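Local coordinates for tRNA (adenine(58)-N(1))-methyltransferase catalytic subunit TRM61 C-terminal domain-containing protein (Thermoplasma acidophilum, PDB 1YB2) that is a putative methyltransferase that probably uses S-adenosyl-L-methionine to methylate N1 of adenine 58 in tRNA, at residues V59-P62 against G63-L66; N147-K150 against A151-L155; V194-I197 against A198-M201; L211-F214 against D215-E218. One frame throughout, in Å; residues are numbered along the deposited sequence.

Interaction 1: V59-P62 against G63-L66; sequences VIEP and GDEL
V59 meets D64 through a water at the entrance to a type II beta turn. The turn runs from E61 to D64 and feeds strand 65-68 of the small FKBP-like N-terminal domain. The bridging water donates to V59 O at 2.8 Å. It also donates to D64 OD2, at 2.6 Å. I60 follows and points its side chain into the domain core. Its CG2 lies 3.8 Å from D64 OD2, and the same methyl faces L66 CD2 more loosely, at 4.5 Å. F38, V75 and Y273 pack round this branched side chain. E61 makes the two direct bonds of the contact. Its N-H is taken up by D64 OD2, and its carbonyl O accepts from D64 N at 3.0 Å, which closes the turn. The E61 carboxylate leads away from D64, so two like charges stay apart. P62 and G63 fill the two corner positions of the turn. G63 has a positive phi of 88°, as the third residue of a type II turn usually does. D64 CG lies beside its own backbone N (chi1 -71°), which swings the carboxylate back over the turn. S269 OG bonds to D64 OD1 and so holds the other oxygen. E61 N reaches D64 OD2 at 2.8 Å in a nearly straight bond (169°), coming from above the carboxylate plane.

Interaction 2: N147-K150 against A151-L155; sequences NLKK and AMDNL
K149 and D153 form a salt bridge one helical turn apart. K149 NZ donates to D153 OD2 at 2.9 Å and meets the syn lone pair, on the side of the other oxygen. The lysine chain runs out extended and bends only at its last torsion (chi4 48°), which turns the ammonium back onto the carboxylate. The stem also takes part, since K149 CG is 3.6 Å from D153 OD2. A second side-chain pair lies elsewhere on the same helix. L148 CD1 packs on M152 CG at 4.0 Å, and the selenomethionine methyl, CE, comes almost as near. Bends at chi2 and chi3 fold this CE back towards L148 CD1. Beneath the side chains, backbone bonds between residues four apart fix their spacing. D153 N to K149 O is the shortest of them, at 2.8 Å. M152 N donates to L148 O at 3.0 Å, and two more such bonds join A151 to N147 and N154 to K150. Further out, L148 and M152 pack on V140 and T166 of the strands on which the helix lies. L148 also touches E142, which is predicted to bind S-adenosyl-L-methionine. N154 touches F83 of the second subunit. The arrangement is that of a beta-alpha-beta unit, strand 137-141, helix 145-156 and strand 164-167, in a Rossmann-like methyltransferase fold.

Interaction 3: V194-I197 against A198-M201; sequences VQKI and ASMM
I197 and M201 pack on each other as helix 194-199 runs out, in the Rossmann-like methyltransferase domain. I197 CG2 faces the selenium of M201 at 4.2 Å, and the two side chains are set at a slant. They lie between the helix and its sheet, where V183 touches both. K196 and M200 make a second pair. The M200 chain leaves from between its backbone N and carbonyl carbon (chi1 46°) and then runs extended. Its end methyl, CE, thus lies 4.1 Å from K196 CG. The lysine bends at chi2, and its NZ goes on to bond with F174 O outside the contact. F174 also touches M200. Both M200 and M201 are selenomethionines. The backbone bonding changes span as the helix ends. A198 N to V194 O, at 2.8 Å, spans four residues, as does S199 N to Q195 O. M200 N then reaches back only three residues, to I197 O at 3.0 Å, and meets that carbonyl from above its plane. S199 OG turns back along the helix and donates to K196 O at 2.6 Å.

Interaction 4: L211-F214 against D215-E218; sequences LPNF and DQSE
N213 and Q216 form a helix N-cap contact, where strand 205-211 hands over to helix 214-223. N213 OD1 accepts from Q216 N at 3.2 Å. The N213 side chain stands between its backbone N and carbonyl carbon (chi1 58°), which brings OD1 over the first turn. A water is held by D215 N at 2.8 Å and makes a weak, long bond to N213 OD1. Regular helix bonding starts at once: S217 N donates to N213 O at 3.1 Å, and E218 N to F214 O at 2.9 Å. L211, at the end of the strand, lays CD1 against Q216 CB at 3.8 Å. D215 OD1 sits at the edge of the F214 ring, in the ring plane, 3.7 Å from F214 CD2. E218 OE1 approaches CE2 of the same ring at 3.8 Å, with the carboxylate turned 64° from the ring. F261 of strand 258-267 packs on F214 and S217. I242 of the second subunit also packs on F214. P212 lies about 6 Å, side chain to side chain, from D186, which is predicted to bind S-adenosyl-L-methionine. The whole is a classic asparagine N-cap at a strand-to-helix turn of the Rossmann-like methyltransferase domain.

The four contacts follow one another along the chain, and none touches another. Interaction 1 belongs to the FKBP-like N-terminal domain. Interactions 2, 3 and 4 lie in the methyltransferase domain. Interactions 1 and 2 are farthest apart, about 39 Å between centres, on opposite sides of the chain's centre. Interaction 3 is nearest to interaction 1, with about 9 Å between nearest atoms, and equally close to interaction 4. Three contacts come near the residues predicted to bind S-adenosyl-L-methionine. Interaction 2 touches E142. K196 of interaction 3 is about 8 Å from D170, side chain to side chain. Interaction 4 approaches D186, while interaction 1 lies away from all three.

Interaction 1: V59-P62 against G63-L66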
loop_
_atom_site.group_PDB
_atom_site.type_symbol
_atom_site.label_atom_id
_atom_site.label_comp_id
_atom_site.label_asym_id
_atom_site.label_seq_id
_atom_site.Cartn_x
_atom_site.Cartn_y
_atom_site.Cartn_z
ATOM N N VAL A 59 -16.421 4.317 29.863
ATOM C CA VAL A 59 -15.920 4.781 28.583
ATOM C C VAL A 59 -15.163 3.641 27.902
ATOM O O VAL A 59 -14.200 3.096 28.446
ATOM C CB VAL A 59 -15.076 6.102 28.712
ATOM C CG1 VAL A 59 -14.177 6.077 29.942
ATOM C CG2 VAL A 59 -14.272 6.388 27.447
ATOM N N ILE A 60 -15.653 3.266 26.726
ATOM C CA ILE A 60 -15.051 2.212 25.924
ATOM C C ILE A 60 -13.857 2.790 25.167
ATOM O O ILE A 60 -13.928 3.904 24.654
ATOM C CB ILE A 60 -16.089 1.593 24.947
ATOM C CG1 ILE A 60 -17.304 1.038 25.706
ATOM C CG2 ILE A 60 -15.465 0.544 24.066
ATOM C CD1 ILE A 60 -16.990 0.234 26.990
ATOM N N GLU A 61 -12.766 2.024 25.117
ATOM C CA GLU A 61 -11.513 2.464 24.504
ATOM C C GLU A 61 -11.096 1.488 23.401
ATOM O O GLU A 61 -11.479 0.311 23.435
ATOM C CB GLU A 61 -10.399 2.532 25.560
ATOM C CG GLU A 61 -10.735 3.372 26.813
ATOM C CD GLU A 61 -10.681 4.890 26.577
ATOM O OE1 GLU A 61 -10.422 5.347 25.434
ATOM O OE2 GLU A 61 -10.905 5.639 27.560
ATOM N N PRO A 62 -10.309 1.972 22.422
ATOM C CA PRO A 62 -9.744 1.050 21.429
ATOM C C PRO A 62 -9.032 -0.131 22.108
ATOM O O PRO A 62 -8.384 0.038 23.147
ATOM C CB PRO A 62 -8.718 1.913 20.676
ATOM C CG PRO A 62 -9.219 3.340 20.851
ATOM C CD PRO A 62 -9.904 3.375 22.194
ATOM N N GLY A 63 -9.156 -1.318 21.524
ATOM C CA GLY A 63 -8.563 -2.523 22.109
ATOM C C GLY A 63 -9.477 -3.239 23.105
ATOM O O GLY A 63 -9.223 -4.393 23.432
ATOM N N ASP A 64 -10.541 -2.581 23.590
ATOM C CA ASP A 64 -11.493 -3.263 24.514
ATOM C C ASP A 64 -12.191 -4.412 23.779
ATOM O O ASP A 64 -12.468 -4.327 22.594
ATOM C CB ASP A 64 -12.563 -2.313 25.106
ATOM C CG ASP A 64 -12.005 -1.319 26.120
ATOM O OD1 ASP A 64 -10.826 -1.416 26.517
ATOM O OD2 ASP A 64 -12.765 -0.415 26.536
ATOM N N GLU A 65 -12.442 -5.501 24.492
ATOM C CA GLU A 65 -13.133 -6.644 23.923
ATOM C C GLU A 65 -14.587 -6.598 24.375
ATOM O O GLU A 65 -14.881 -6.494 25.578
ATOM C CB GLU A 65 -12.463 -7.949 24.380
ATOM C CG GLU A 65 -13.141 -9.191 23.888
ATOM C CD GLU A 65 -12.348 -10.470 24.194
ATOM O OE1 GLU A 65 -12.799 -11.549 23.746
ATOM O OE2 GLU A 65 -11.286 -10.399 24.867
ATOM N N LEU A 66 -15.499 -6.637 23.410
ATOM C CA LEU A 66 -16.930 -6.697 23.697
ATOM C C LEU A 66 -17.422 -8.072 23.266
ATOM O O LEU A 66 -17.309 -8.440 22.097
ATOM C CB LEU A 66 -17.709 -5.577 22.975
ATOM C CG LEU A 66 -17.197 -4.128 23.022
ATOM C CD1 LEU A 66 -18.143 -3.166 22.288
ATOM C CD2 LEU A 66 -16.967 -3.649 24.446
HETATM O O HOH W 1 -13.107 0.587 28.954
#

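Interaction 2: N147-K150 against A151-L155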
loop_
_atom_site.group_PDB
_atom_site.type_symbol
_atom_site.label_atom_id
_atom_site.label_comp_id
_atom_site.label_asym_id
_atom_site.label_seq_id
_atom_site.Cartn_x
_atom_site.Cartn_y
_atom_site.Cartn_z
ATOM N N ASN A 147 23.451 -5.781 7.702
ATOM C CA ASN A 147 22.150 -5.557 7.088
ATOM C C ASN A 147 21.548 -4.222 7.502
ATOM O O ASN A 147 20.958 -3.531 6.673
ATOM C CB ASN A 147 21.170 -6.696 7.411
ATOM C CG ASN A 147 21.532 -8.004 6.719
ATOM O OD1 ASN A 147 22.537 -8.092 6.013
ATOM N ND2 ASN A 147 20.721 -9.032 6.933
ATOM N N LEU A 148 21.703 -3.862 8.778
ATOM C CA LEU A 148 21.216 -2.575 9.280
ATOM C C LEU A 148 21.918 -1.392 8.620
ATOM O O LEU A 148 21.255 -0.488 8.113
ATOM C CB LEU A 148 21.311 -2.480 10.809
ATOM C CG LEU A 148 20.793 -1.177 11.435
ATOM C CD1 LEU A 148 19.318 -0.910 11.075
ATOM C CD2 LEU A 148 20.976 -1.186 12.942
ATOM N N LYS A 149 23.252 -1.409 8.620
ATOM C CA LYS A 149 24.042 -0.361 7.974
ATOM C C LYS A 149 23.698 -0.201 6.490
ATOM O O LYS A 149 23.474 0.917 6.018
ATOM C CB LYS A 149 25.543 -0.616 8.167
ATOM C CG LYS A 149 26.417 0.272 7.319
ATOM C CD LYS A 149 27.881 0.184 7.711
ATOM C CE LYS A 149 28.739 0.983 6.734
ATOM N NZ LYS A 149 28.203 2.359 6.471
ATOM N N LYS A 150 23.648 -1.322 5.768
ATOM C CA LYS A 150 23.291 -1.330 4.349
ATOM C C LYS A 150 21.933 -0.665 4.086
ATOM O O LYS A 150 21.803 0.167 3.179
ATOM C CB LYS A 150 23.264 -2.762 3.801
ATOM C CG LYS A 150 24.640 -3.394 3.549
ATOM C CD LYS A 150 24.577 -4.434 2.401
ATOM C CE LYS A 150 24.056 -5.813 2.848
ATOM N NZ LYS A 150 22.565 -5.945 2.755
ATOM N N ALA A 151 20.939 -1.026 4.893
ATOM C CA ALA A 151 19.588 -0.501 4.735
ATOM C C ALA A 151 19.566 0.992 4.984
ATOM O O ALA A 151 18.969 1.740 4.219
ATOM C CB ALA A 151 18.628 -1.206 5.666
HETATM N N MSE A 152 20.218 1.424 6.056
HETATM C CA MSE A 152 20.199 2.836 6.424
HETATM C C MSE A 152 20.968 3.677 5.406
HETATM O O MSE A 152 20.541 4.774 5.079
HETATM C CB MSE A 152 20.730 3.050 7.840
HETATM C CG MSE A 152 19.867 2.445 8.944
HETATM SE SE MSE A 152 17.992 3.074 8.941
HETATM C CE MSE A 152 17.058 1.420 8.431
ATOM N N ASP A 153 22.093 3.153 4.917
ATOM C CA ASP A 153 22.863 3.802 3.851
ATOM C C ASP A 153 21.991 3.996 2.599
ATOM O O ASP A 153 21.960 5.078 2.020
ATOM C CB ASP A 153 24.111 2.979 3.495
ATOM C CG ASP A 153 25.220 3.061 4.553
ATOM O OD1 ASP A 153 25.096 3.792 5.563
ATOM O OD2 ASP A 153 26.246 2.368 4.372
ATOM N N ASN A 154 21.288 2.943 2.194
ATOM C CA ASN A 154 20.365 3.000 1.055
ATOM C C ASN A 154 19.255 4.023 1.251
ATOM O O ASN A 154 18.968 4.814 0.355
ATOM C CB ASN A 154 19.765 1.607 0.762
ATOM C CG ASN A 154 20.745 0.699 0.043
ATOM O OD1 ASN A 154 21.584 1.168 -0.722
ATOM N ND2 ASN A 154 20.641 -0.597 0.275
ATOM N N LEU A 155 18.633 4.005 2.426
ATOM C CA LEU A 155 17.560 4.943 2.728
ATOM C C LEU A 155 18.051 6.382 2.700
ATOM O O LEU A 155 17.362 7.258 2.195
ATOM C CB LEU A 155 16.960 4.684 4.121
ATOM C CG LEU A 155 15.841 3.721 4.458
ATOM C CD1 LEU A 155 15.558 3.918 5.937
ATOM C CD2 LEU A 155 14.560 3.975 3.611
#

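Interaction 3: V194-I197 against A198-M201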
loop_
_atom_site.group_PDB
_atom_site.type_symbol
_atom_site.label_atom_id
_atom_site.label_comp_id
_atom_site.label_asym_id
_atom_site.label_seq_id
_atom_site.Cartn_x
_atom_site.Cartn_y
_atom_site.Cartn_z
ATOM N N VAL A 194 5.978 -12.554 20.559
ATOM C CA VAL A 194 4.670 -11.929 20.545
ATOM C C VAL A 194 4.345 -11.186 21.845
ATOM O O VAL A 194 3.823 -10.088 21.784
ATOM C CB VAL A 194 3.531 -12.890 20.072
ATOM C CG1 VAL A 194 3.560 -13.006 18.559
ATOM C CG2 VAL A 194 3.653 -14.275 20.718
ATOM N N GLN A 195 4.699 -11.736 23.005
ATOM C CA GLN A 195 4.400 -11.034 24.252
ATOM C C GLN A 195 5.217 -9.738 24.377
ATOM O O GLN A 195 4.674 -8.691 24.730
ATOM C CB GLN A 195 4.574 -11.942 25.468
ATOM C CG GLN A 195 3.525 -11.655 26.533
ATOM C CD GLN A 195 2.841 -12.902 27.073
ATOM O OE1 GLN A 195 2.725 -13.076 28.293
ATOM N NE2 GLN A 195 2.387 -13.778 26.172
ATOM N N LYS A 196 6.507 -9.826 24.053
ATOM C CA LYS A 196 7.364 -8.655 23.937
ATOM C C LYS A 196 6.813 -7.570 22.988
ATOM O O LYS A 196 6.703 -6.396 23.372
ATOM C CB LYS A 196 8.768 -9.072 23.497
ATOM C CG LYS A 196 9.731 -7.900 23.270
ATOM C CD LYS A 196 9.914 -7.106 24.547
ATOM C CE LYS A 196 11.289 -6.476 24.594
ATOM N NZ LYS A 196 11.379 -5.449 25.674
ATOM N N ILE A 197 6.504 -7.965 21.756
ATOM C CA ILE A 197 5.942 -7.057 20.737
ATOM C C ILE A 197 4.625 -6.456 21.227
ATOM O O ILE A 197 4.423 -5.228 21.161
ATOM C CB ILE A 197 5.772 -7.771 19.344
ATOM C CG1 ILE A 197 7.150 -8.079 18.713
ATOM C CG2 ILE A 197 4.964 -6.887 18.348
ATOM C CD1 ILE A 197 7.073 -9.036 17.494
ATOM N N ALA A 198 3.733 -7.313 21.739
ATOM C CA ALA A 198 2.460 -6.840 22.296
ATOM C C ALA A 198 2.651 -5.765 23.356
ATOM O O ALA A 198 1.921 -4.783 23.363
ATOM C CB ALA A 198 1.642 -8.000 22.863
ATOM N N SER A 199 3.625 -5.950 24.251
ATOM C CA SER A 199 3.870 -5.000 25.342
ATOM C C SER A 199 4.237 -3.587 24.872
ATOM O O SER A 199 4.149 -2.621 25.646
ATOM C CB SER A 199 4.955 -5.539 26.287
ATOM O OG SER A 199 6.242 -5.395 25.711
HETATM N N MSE A 200 4.652 -3.440 23.618
HETATM C CA MSE A 200 4.937 -2.088 23.153
HETATM C C MSE A 200 3.975 -1.528 22.100
HETATM O O MSE A 200 4.276 -0.543 21.438
HETATM C CB MSE A 200 6.408 -1.902 22.770
HETATM C CG MSE A 200 7.021 -2.977 21.928
HETATM SE SE MSE A 200 9.000 -2.960 22.180
HETATM C CE MSE A 200 9.308 -4.456 21.038
HETATM N N MSE A 201 2.811 -2.158 21.979
HETATM C CA MSE A 201 1.761 -1.706 21.077
HETATM C C MSE A 201 0.698 -0.922 21.832
HETATM O O MSE A 201 0.228 -1.372 22.879
HETATM C CB MSE A 201 1.103 -2.924 20.431
HETATM C CG MSE A 201 2.017 -3.680 19.498
HETATM SE SE MSE A 201 1.158 -5.263 18.784
HETATM C CE MSE A 201 -0.221 -4.441 17.602
#

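Interaction 4: L211-F214 against D215-E218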
loop_
_atom_site.group_PDB
_atom_site.type_symbol
_atom_site.label_atom_id
_atom_site.label_comp_id
_atom_site.label_asym_id
_atom_site.label_seq_id
_atom_site.Cartn_x
_atom_site.Cartn_y
_atom_site.Cartn_z
ATOM N N LEU A 211 5.734 -13.783 6.839
ATOM C CA LEU A 211 6.340 -15.111 6.954
ATOM C C LEU A 211 6.518 -15.714 5.547
ATOM O O LEU A 211 5.752 -15.394 4.638
ATOM C CB LEU A 211 5.490 -16.049 7.831
ATOM C CG LEU A 211 5.510 -15.950 9.366
ATOM C CD1 LEU A 211 6.928 -16.052 9.912
ATOM C CD2 LEU A 211 4.800 -14.677 9.885
ATOM N N PRO A 212 7.558 -16.542 5.348
ATOM C CA PRO A 212 7.796 -17.034 3.994
ATOM C C PRO A 212 6.994 -18.289 3.627
ATOM O O PRO A 212 6.903 -18.620 2.454
ATOM C CB PRO A 212 9.296 -17.357 4.005
ATOM C CG PRO A 212 9.545 -17.835 5.383
ATOM C CD PRO A 212 8.591 -17.022 6.284
ATOM N N ASN A 213 6.438 -18.988 4.608
ATOM C CA ASN A 213 5.652 -20.189 4.298
ATOM C C ASN A 213 4.466 -20.432 5.216
ATOM O O ASN A 213 4.311 -19.766 6.266
ATOM C CB ASN A 213 6.543 -21.439 4.184
ATOM C CG ASN A 213 7.346 -21.715 5.439
ATOM O OD1 ASN A 213 6.793 -22.054 6.489
ATOM N ND2 ASN A 213 8.664 -21.602 5.331
ATOM N N PHE A 214 3.636 -21.392 4.804
ATOM C CA PHE A 214 2.406 -21.708 5.485
ATOM C C PHE A 214 2.634 -22.173 6.918
ATOM O O PHE A 214 1.964 -21.696 7.827
ATOM C CB PHE A 214 1.577 -22.744 4.701
ATOM C CG PHE A 214 0.311 -23.145 5.405
ATOM C CD1 PHE A 214 -0.870 -22.452 5.182
ATOM C CD2 PHE A 214 0.302 -24.205 6.312
ATOM C CE1 PHE A 214 -2.041 -22.805 5.849
ATOM C CE2 PHE A 214 -0.862 -24.561 6.992
ATOM C CZ PHE A 214 -2.041 -23.859 6.752
ATOM N N ASP A 215 3.575 -23.102 7.119
ATOM C CA ASP A 215 3.819 -23.663 8.450
ATOM C C ASP A 215 4.237 -22.613 9.498
ATOM O O ASP A 215 3.804 -22.676 10.636
ATOM C CB ASP A 215 4.813 -24.827 8.390
ATOM C CG ASP A 215 4.221 -26.073 7.697
ATOM O OD1 ASP A 215 2.970 -26.261 7.723
ATOM O OD2 ASP A 215 5.004 -26.873 7.124
ATOM N N GLN A 216 5.063 -21.656 9.094
ATOM C CA GLN A 216 5.492 -20.566 9.977
ATOM C C GLN A 216 4.342 -19.594 10.269
ATOM O O GLN A 216 4.178 -19.104 11.403
ATOM C CB GLN A 216 6.699 -19.846 9.358
ATOM C CG GLN A 216 7.942 -20.731 9.337
ATOM C CD GLN A 216 9.173 -20.046 8.781
ATOM O OE1 GLN A 216 9.320 -18.836 8.880
ATOM N NE2 GLN A 216 10.093 -20.839 8.218
ATOM N N SER A 217 3.549 -19.340 9.225
ATOM C CA SER A 217 2.340 -18.529 9.296
ATOM C C SER A 217 1.374 -19.099 10.338
ATOM O O SER A 217 0.864 -18.371 11.190
ATOM C CB SER A 217 1.700 -18.456 7.898
ATOM O OG SER A 217 0.625 -17.538 7.839
ATOM N N GLU A 218 1.158 -20.414 10.279
ATOM C CA GLU A 218 0.241 -21.105 11.180
ATOM C C GLU A 218 0.740 -21.070 12.625
ATOM O O GLU A 218 -0.030 -20.821 13.545
ATOM C CB GLU A 218 0.022 -22.540 10.700
ATOM C CG GLU A 218 -0.804 -23.421 11.631
ATOM C CD GLU A 218 -1.040 -24.792 11.046
ATOM O OE1 GLU A 218 -0.044 -25.452 10.641
ATOM O OE2 GLU A 218 -2.221 -25.215 10.994
HETATM O O HOH W 2 4.936 -24.471 5.079
#